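Local coordinates for protein tRNA(Ile2) 2-agmatinylcytidine synthetase TiaS (Archaeoglobus fulgidus, PDB 5XOB) that catalyses the ATP-dependent attachment of agmatine to the wobble cytidine of its isoleucine tRNA, forming 2-agmatinylcytidine and switching the codon read from AUG to AUA, at residues K35-P47 / D237-D249. Sequence-based numbering, arbitrary orientation.
Sequences KVIGFPRLIRLNP and DRRMIFVTNHATD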
loop_
_atom_site.group_PDB
_atom_site.type_symbol
_atom_site.label_atom_id
_atom_site.label_comp_id
_atom_site.label_asym_id
_atom_site.label_seq_id
_atom_site.Cartn_x
_atom_site.Cartn_y
_atom_site.Cartn_z
ATOM N N LYS A 35 15.979 28.248 -7.177
ATOM C CA LYS A 35 16.158 26.879 -7.634
ATOM C C LYS A 35 15.515 25.931 -6.634
ATOM O O LYS A 35 15.600 26.151 -5.425
ATOM C CB LYS A 35 17.639 26.561 -7.784
ATOM N N VAL A 36 14.863 24.891 -7.156
ATOM C CA VAL A 36 14.411 23.753 -6.351
ATOM C C VAL A 36 15.610 22.828 -6.092
ATOM O O VAL A 36 16.305 22.416 -7.030
ATOM C CB VAL A 36 13.300 22.938 -7.060
ATOM C CG1 VAL A 36 12.850 21.763 -6.192
ATOM C CG2 VAL A 36 12.111 23.824 -7.408
ATOM N N ILE A 37 15.834 22.494 -4.822
ATOM C CA ILE A 37 16.961 21.654 -4.423
ATOM C C ILE A 37 16.528 20.191 -4.273
ATOM O O ILE A 37 15.622 19.871 -3.495
ATOM C CB ILE A 37 17.601 22.165 -3.112
ATOM C CG1 ILE A 37 17.997 23.637 -3.267
ATOM C CG2 ILE A 37 18.820 21.322 -2.741
ATOM C CD1 ILE A 37 18.429 24.301 -1.979
ATOM N N GLY A 38 17.186 19.316 -5.030
ATOM C CA GLY A 38 16.930 17.879 -4.969
ATOM C C GLY A 38 15.647 17.505 -5.678
ATOM O O GLY A 38 15.153 18.262 -6.515
ATOM N N PHE A 39 15.114 16.332 -5.344
ATOM C CA PHE A 39 13.807 15.906 -5.841
ATOM C C PHE A 39 12.702 16.334 -4.874
ATOM O O PHE A 39 12.942 16.480 -3.670
ATOM C CB PHE A 39 13.768 14.385 -6.053
ATOM C CG PHE A 39 14.633 13.911 -7.189
ATOM C CD1 PHE A 39 15.652 12.991 -6.972
ATOM C CD2 PHE A 39 14.441 14.403 -8.480
ATOM C CE1 PHE A 39 16.456 12.566 -8.020
ATOM C CE2 PHE A 39 15.245 13.982 -9.529
ATOM C CZ PHE A 39 16.253 13.061 -9.300
ATOM N N PRO A 40 11.486 16.544 -5.400
ATOM C CA PRO A 40 10.360 16.751 -4.514
ATOM C C PRO A 40 9.992 15.418 -3.888
ATOM O O PRO A 40 10.453 14.367 -4.348
ATOM C CB PRO A 40 9.259 17.217 -5.459
ATOM C CG PRO A 40 9.557 16.490 -6.724
ATOM C CD PRO A 40 11.056 16.393 -6.803
ATOM N N ARG A 41 9.164 15.460 -2.854
ATOM C CA ARG A 41 8.790 14.259 -2.137
ATOM C C ARG A 41 7.283 14.084 -2.227
ATOM O O ARG A 41 6.543 15.063 -2.193
ATOM C CB ARG A 41 9.264 14.347 -0.688
ATOM C CG ARG A 41 10.678 14.919 -0.561
ATOM C CD ARG A 41 11.333 14.575 0.766
ATOM N NE ARG A 41 10.497 14.988 1.890
ATOM C CZ ARG A 41 10.560 14.482 3.121
ATOM N NH1 ARG A 41 11.431 13.528 3.424
ATOM N NH2 ARG A 41 9.735 14.929 4.060
ATOM N N LEU A 42 6.852 12.834 -2.395
ATOM C CA LEU A 42 5.441 12.467 -2.406
ATOM C C LEU A 42 5.168 11.570 -1.198
ATOM O O LEU A 42 5.596 10.415 -1.160
ATOM C CB LEU A 42 5.103 11.718 -3.689
ATOM C CG LEU A 42 3.632 11.558 -4.090
ATOM C CD1 LEU A 42 3.493 10.332 -4.981
ATOM C CD2 LEU A 42 2.659 11.453 -2.919
ATOM N N ILE A 43 4.437 12.110 -0.225
ATOM C CA ILE A 43 4.205 11.457 1.067
ATOM C C ILE A 43 2.751 10.994 1.204
ATOM O O ILE A 43 1.861 11.814 1.387
ATOM C CB ILE A 43 4.524 12.437 2.223
ATOM C CG1 ILE A 43 5.954 12.996 2.092
ATOM C CG2 ILE A 43 4.310 11.781 3.580
ATOM C CD1 ILE A 43 7.067 11.972 2.103
ATOM N N ARG A 44 2.517 9.685 1.121
ATOM C CA ARG A 44 1.187 9.121 1.394
ATOM C C ARG A 44 0.896 9.049 2.896
ATOM O O ARG A 44 1.748 8.645 3.691
ATOM C CB ARG A 44 1.048 7.718 0.804
ATOM C CG ARG A 44 1.161 7.659 -0.702
ATOM C CD ARG A 44 -0.080 8.194 -1.404
ATOM N NE ARG A 44 0.083 8.120 -2.856
ATOM C CZ ARG A 44 -0.757 8.618 -3.758
ATOM N NH1 ARG A 44 -1.856 9.260 -3.387
ATOM N NH2 ARG A 44 -0.478 8.475 -5.052
ATOM N N LEU A 45 -0.325 9.411 3.271
ATOM C CA LEU A 45 -0.717 9.476 4.674
ATOM C C LEU A 45 -1.634 8.313 5.013
ATOM O O LEU A 45 -1.812 7.410 4.193
ATOM C CB LEU A 45 -1.399 10.811 4.960
ATOM C CG LEU A 45 -0.643 12.031 4.428
ATOM C CD1 LEU A 45 -1.474 13.276 4.668
ATOM C CD2 LEU A 45 0.735 12.175 5.060
ATOM N N ASN A 46 -2.184 8.323 6.227
ATOM C CA ASN A 46 -3.077 7.262 6.673
ATOM C C ASN A 46 -4.038 6.892 5.552
ATOM O O ASN A 46 -4.908 7.682 5.194
ATOM C CB ASN A 46 -3.854 7.695 7.917
ATOM C CG ASN A 46 -4.589 6.543 8.571
ATOM O OD1 ASN A 46 -4.909 5.551 7.926
ATOM N ND2 ASN A 46 -4.853 6.670 9.862
ATOM N N PRO A 47 -3.878 5.693 4.983
ATOM C CA PRO A 47 -4.689 5.314 3.833
ATOM C C PRO A 47 -6.123 4.907 4.179
ATOM O O PRO A 47 -6.872 4.519 3.284
ATOM C CB PRO A 47 -3.923 4.120 3.258
ATOM C CG PRO A 47 -3.290 3.492 4.442
ATOM C CD PRO A 47 -2.943 4.623 5.370
ATOM N N ASP A 237 3.723 15.324 -21.482
ATOM C CA ASP A 237 3.904 16.754 -21.344
ATOM C C ASP A 237 4.932 16.960 -20.233
ATOM O O ASP A 237 6.136 16.960 -20.500
ATOM C CB ASP A 237 2.540 17.396 -21.044
ATOM C CG ASP A 237 2.608 18.890 -20.860
ATOM O OD1 ASP A 237 3.579 19.515 -21.352
ATOM O OD2 ASP A 237 1.672 19.430 -20.217
ATOM N N ARG A 238 4.467 17.073 -18.989
ATOM C CA ARG A 238 5.347 17.238 -17.834
ATOM C C ARG A 238 5.788 15.850 -17.331
ATOM O O ARG A 238 5.118 14.840 -17.587
ATOM C CB ARG A 238 4.636 18.015 -16.709
ATOM C CG ARG A 238 3.838 19.257 -17.114
ATOM C CD ARG A 238 4.724 20.434 -17.487
ATOM N NE ARG A 238 4.055 21.718 -17.252
ATOM C CZ ARG A 238 3.321 22.387 -18.146
ATOM N NH1 ARG A 238 3.134 21.920 -19.374
ATOM N NH2 ARG A 238 2.765 23.543 -17.808
ATOM N N ARG A 239 6.916 15.814 -16.624
ATOM C CA ARG A 239 7.457 14.580 -16.043
ATOM C C ARG A 239 8.200 14.928 -14.745
ATOM O O ARG A 239 8.873 15.964 -14.662
ATOM C CB ARG A 239 8.401 13.877 -17.036
ATOM C CG ARG A 239 9.567 14.760 -17.478
ATOM C CD ARG A 239 10.405 14.219 -18.638
ATOM N NE ARG A 239 9.646 13.815 -19.829
ATOM C CZ ARG A 239 8.920 14.625 -20.599
ATOM N NH1 ARG A 239 8.790 15.920 -20.318
ATOM N NH2 ARG A 239 8.294 14.127 -21.659
ATOM N N MET A 240 8.078 14.078 -13.734
ATOM C CA MET A 240 8.743 14.341 -12.467
ATOM C C MET A 240 9.001 13.056 -11.696
ATOM O O MET A 240 8.197 12.123 -11.714
ATOM C CB MET A 240 7.912 15.318 -11.623
ATOM C CG MET A 240 8.587 15.831 -10.354
ATOM S SD MET A 240 10.146 16.710 -10.612
ATOM C CE MET A 240 9.590 18.041 -11.669
ATOM N N ILE A 241 10.154 13.032 -11.041
ATOM C CA ILE A 241 10.542 11.965 -10.147
ATOM C C ILE A 241 10.416 12.475 -8.716
ATOM O O ILE A 241 10.966 13.523 -8.374
ATOM C CB ILE A 241 11.994 11.532 -10.415
ATOM C CG1 ILE A 241 12.053 10.743 -11.729
ATOM C CG2 ILE A 241 12.535 10.699 -9.258
ATOM C CD1 ILE A 241 13.448 10.344 -12.160
ATOM N N PHE A 242 9.683 11.719 -7.899
ATOM C CA PHE A 242 9.516 11.993 -6.476
ATOM C C PHE A 242 10.140 10.883 -5.657
ATOM O O PHE A 242 9.993 9.706 -5.990
ATOM C CB PHE A 242 8.042 12.025 -6.118
ATOM C CG PHE A 242 7.263 13.035 -6.876
ATOM C CD1 PHE A 242 6.935 14.245 -6.296
ATOM C CD2 PHE A 242 6.851 12.777 -8.178
ATOM C CE1 PHE A 242 6.212 15.192 -7.000
ATOM C CE2 PHE A 242 6.123 13.718 -8.891
ATOM C CZ PHE A 242 5.801 14.927 -8.298
ATOM N N VAL A 243 10.817 11.254 -4.579
ATOM C CA VAL A 243 11.142 10.282 -3.547
ATOM C C VAL A 243 9.869 10.114 -2.715
ATOM O O VAL A 243 9.216 11.095 -2.343
ATOM C CB VAL A 243 12.339 10.700 -2.666
ATOM C CG1 VAL A 243 13.538 11.071 -3.529
ATOM C CG2 VAL A 243 11.976 11.853 -1.748
ATOM N N THR A 244 9.509 8.865 -2.451
ATOM C CA THR A 244 8.198 8.545 -1.898
ATOM C C THR A 244 8.348 7.625 -0.703
ATOM O O THR A 244 9.387 6.989 -0.529
ATOM C CB THR A 244 7.303 7.836 -2.943
ATOM O OG1 THR A 244 7.756 6.490 -3.132
ATOM C CG2 THR A 244 7.340 8.559 -4.284
ATOM N N ASN A 245 7.303 7.557 0.119
ATOM C CA ASN A 245 7.210 6.510 1.138
ATOM C C ASN A 245 6.344 5.333 0.673
ATOM O O ASN A 245 5.902 4.514 1.478
ATOM C CB ASN A 245 6.734 7.074 2.485
ATOM C CG ASN A 245 5.310 7.576 2.448
ATOM O OD1 ASN A 245 4.673 7.623 1.391
ATOM N ND2 ASN A 245 4.801 7.962 3.609
ATOM N N HIS A 246 6.121 5.244 -0.633
ATOM C CA HIS A 246 5.482 4.070 -1.214
ATOM C C HIS A 246 6.278 2.826 -0.958
ATOM O O HIS A 246 7.505 2.858 -0.982
ATOM C CB HIS A 246 5.370 4.211 -2.720
ATOM C CG HIS A 246 4.411 5.264 -3.143
ATOM N ND1 HIS A 246 4.549 5.975 -4.314
ATOM C CD2 HIS A 246 3.306 5.744 -2.533
ATOM C CE1 HIS A 246 3.553 6.837 -4.415
ATOM N NE2 HIS A 246 2.789 6.718 -3.346
ATOM N N ALA A 247 5.574 1.723 -0.744
ATOM C CA ALA A 247 6.195 0.405 -0.640
ATOM C C ALA A 247 7.155 0.267 0.551
ATOM O O ALA A 247 8.162 -0.438 0.466
ATOM C CB ALA A 247 6.896 0.058 -1.953
ATOM N N THR A 248 6.828 0.915 1.665
ATOM C CA THR A 248 7.673 0.883 2.860
ATOM C C THR A 248 7.002 0.319 4.120
ATOM O O THR A 248 7.672 0.164 5.142
ATOM C CB THR A 248 8.151 2.303 3.218
ATOM O OG1 THR A 248 7.017 3.167 3.347
ATOM C CG2 THR A 248 9.087 2.853 2.145
ATOM N N ASP A 249 5.698 0.030 4.057
ATOM C CA ASP A 249 4.905 -0.353 5.239
ATOM C C ASP A 249 5.024 0.682 6.350
ATOM O O ASP A 249 4.932 0.341 7.525
ATOM C CB ASP A 249 5.343 -1.722 5.798
ATOM C CG ASP A 249 4.708 -2.909 5.074
ATOM O OD1 ASP A 249 3.770 -2.736 4.266
ATOM O OD2 ASP A 249 5.162 -4.047 5.331
#
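Two backbone hydrogen bonds identify residues 39-44 and 239-244 as parallel strand neighbours: Val-243 N donates to Pro-40 O (3.1 Å), and Leu-42 N to Val-243 O (2.9 Å). The ladder is short, pairing Arg-41 with Val-243 and Leu-42 with Thr-244, and the strand axes diverge by 53°. Within it, Val-243 CG2 packs 3.5 Å from Arg-41 CG; the NH2 of that arginine reaches the carbonyls of Ala-148 and Ala-151.

Beyond Thr-244, side chains take over the pairing. The Asn-245 amide doubles as a backbone mimic, its OD1 accepting from Arg-44 N and its ND2 returning a nearly straight bond (169°) to Arg-44 O, with that oxygen in the amide plane. The Arg-44 chain, bent at chi2, brings its NE to His-246 NE2 at 3.1 Å, within a few degrees of both the guanidinium and imidazole planes. Arg-44 CG also lies 3.2 Å from His-246 NE2, while Leu-42 CD1 touches His-246 CE1.

At the other end, Ile-241 CG2 sits over the centre of the Phe-39 ring, 6° off its normal, a CH-pi contact. Pro-40 CG packs 3.5 Å from Phe-242 CD1.

Further out, Thr-244 OG1 accepts from His-246 N in an ST turn and also bonds Thr-157 O. The pairing joins the TCKD and FLD regions into one mixed sheet: strand 57-64 flanks 35-44, strand 157-163 flanks 239-244, and helix 221-230 packs against Phe-39 and Ile-241.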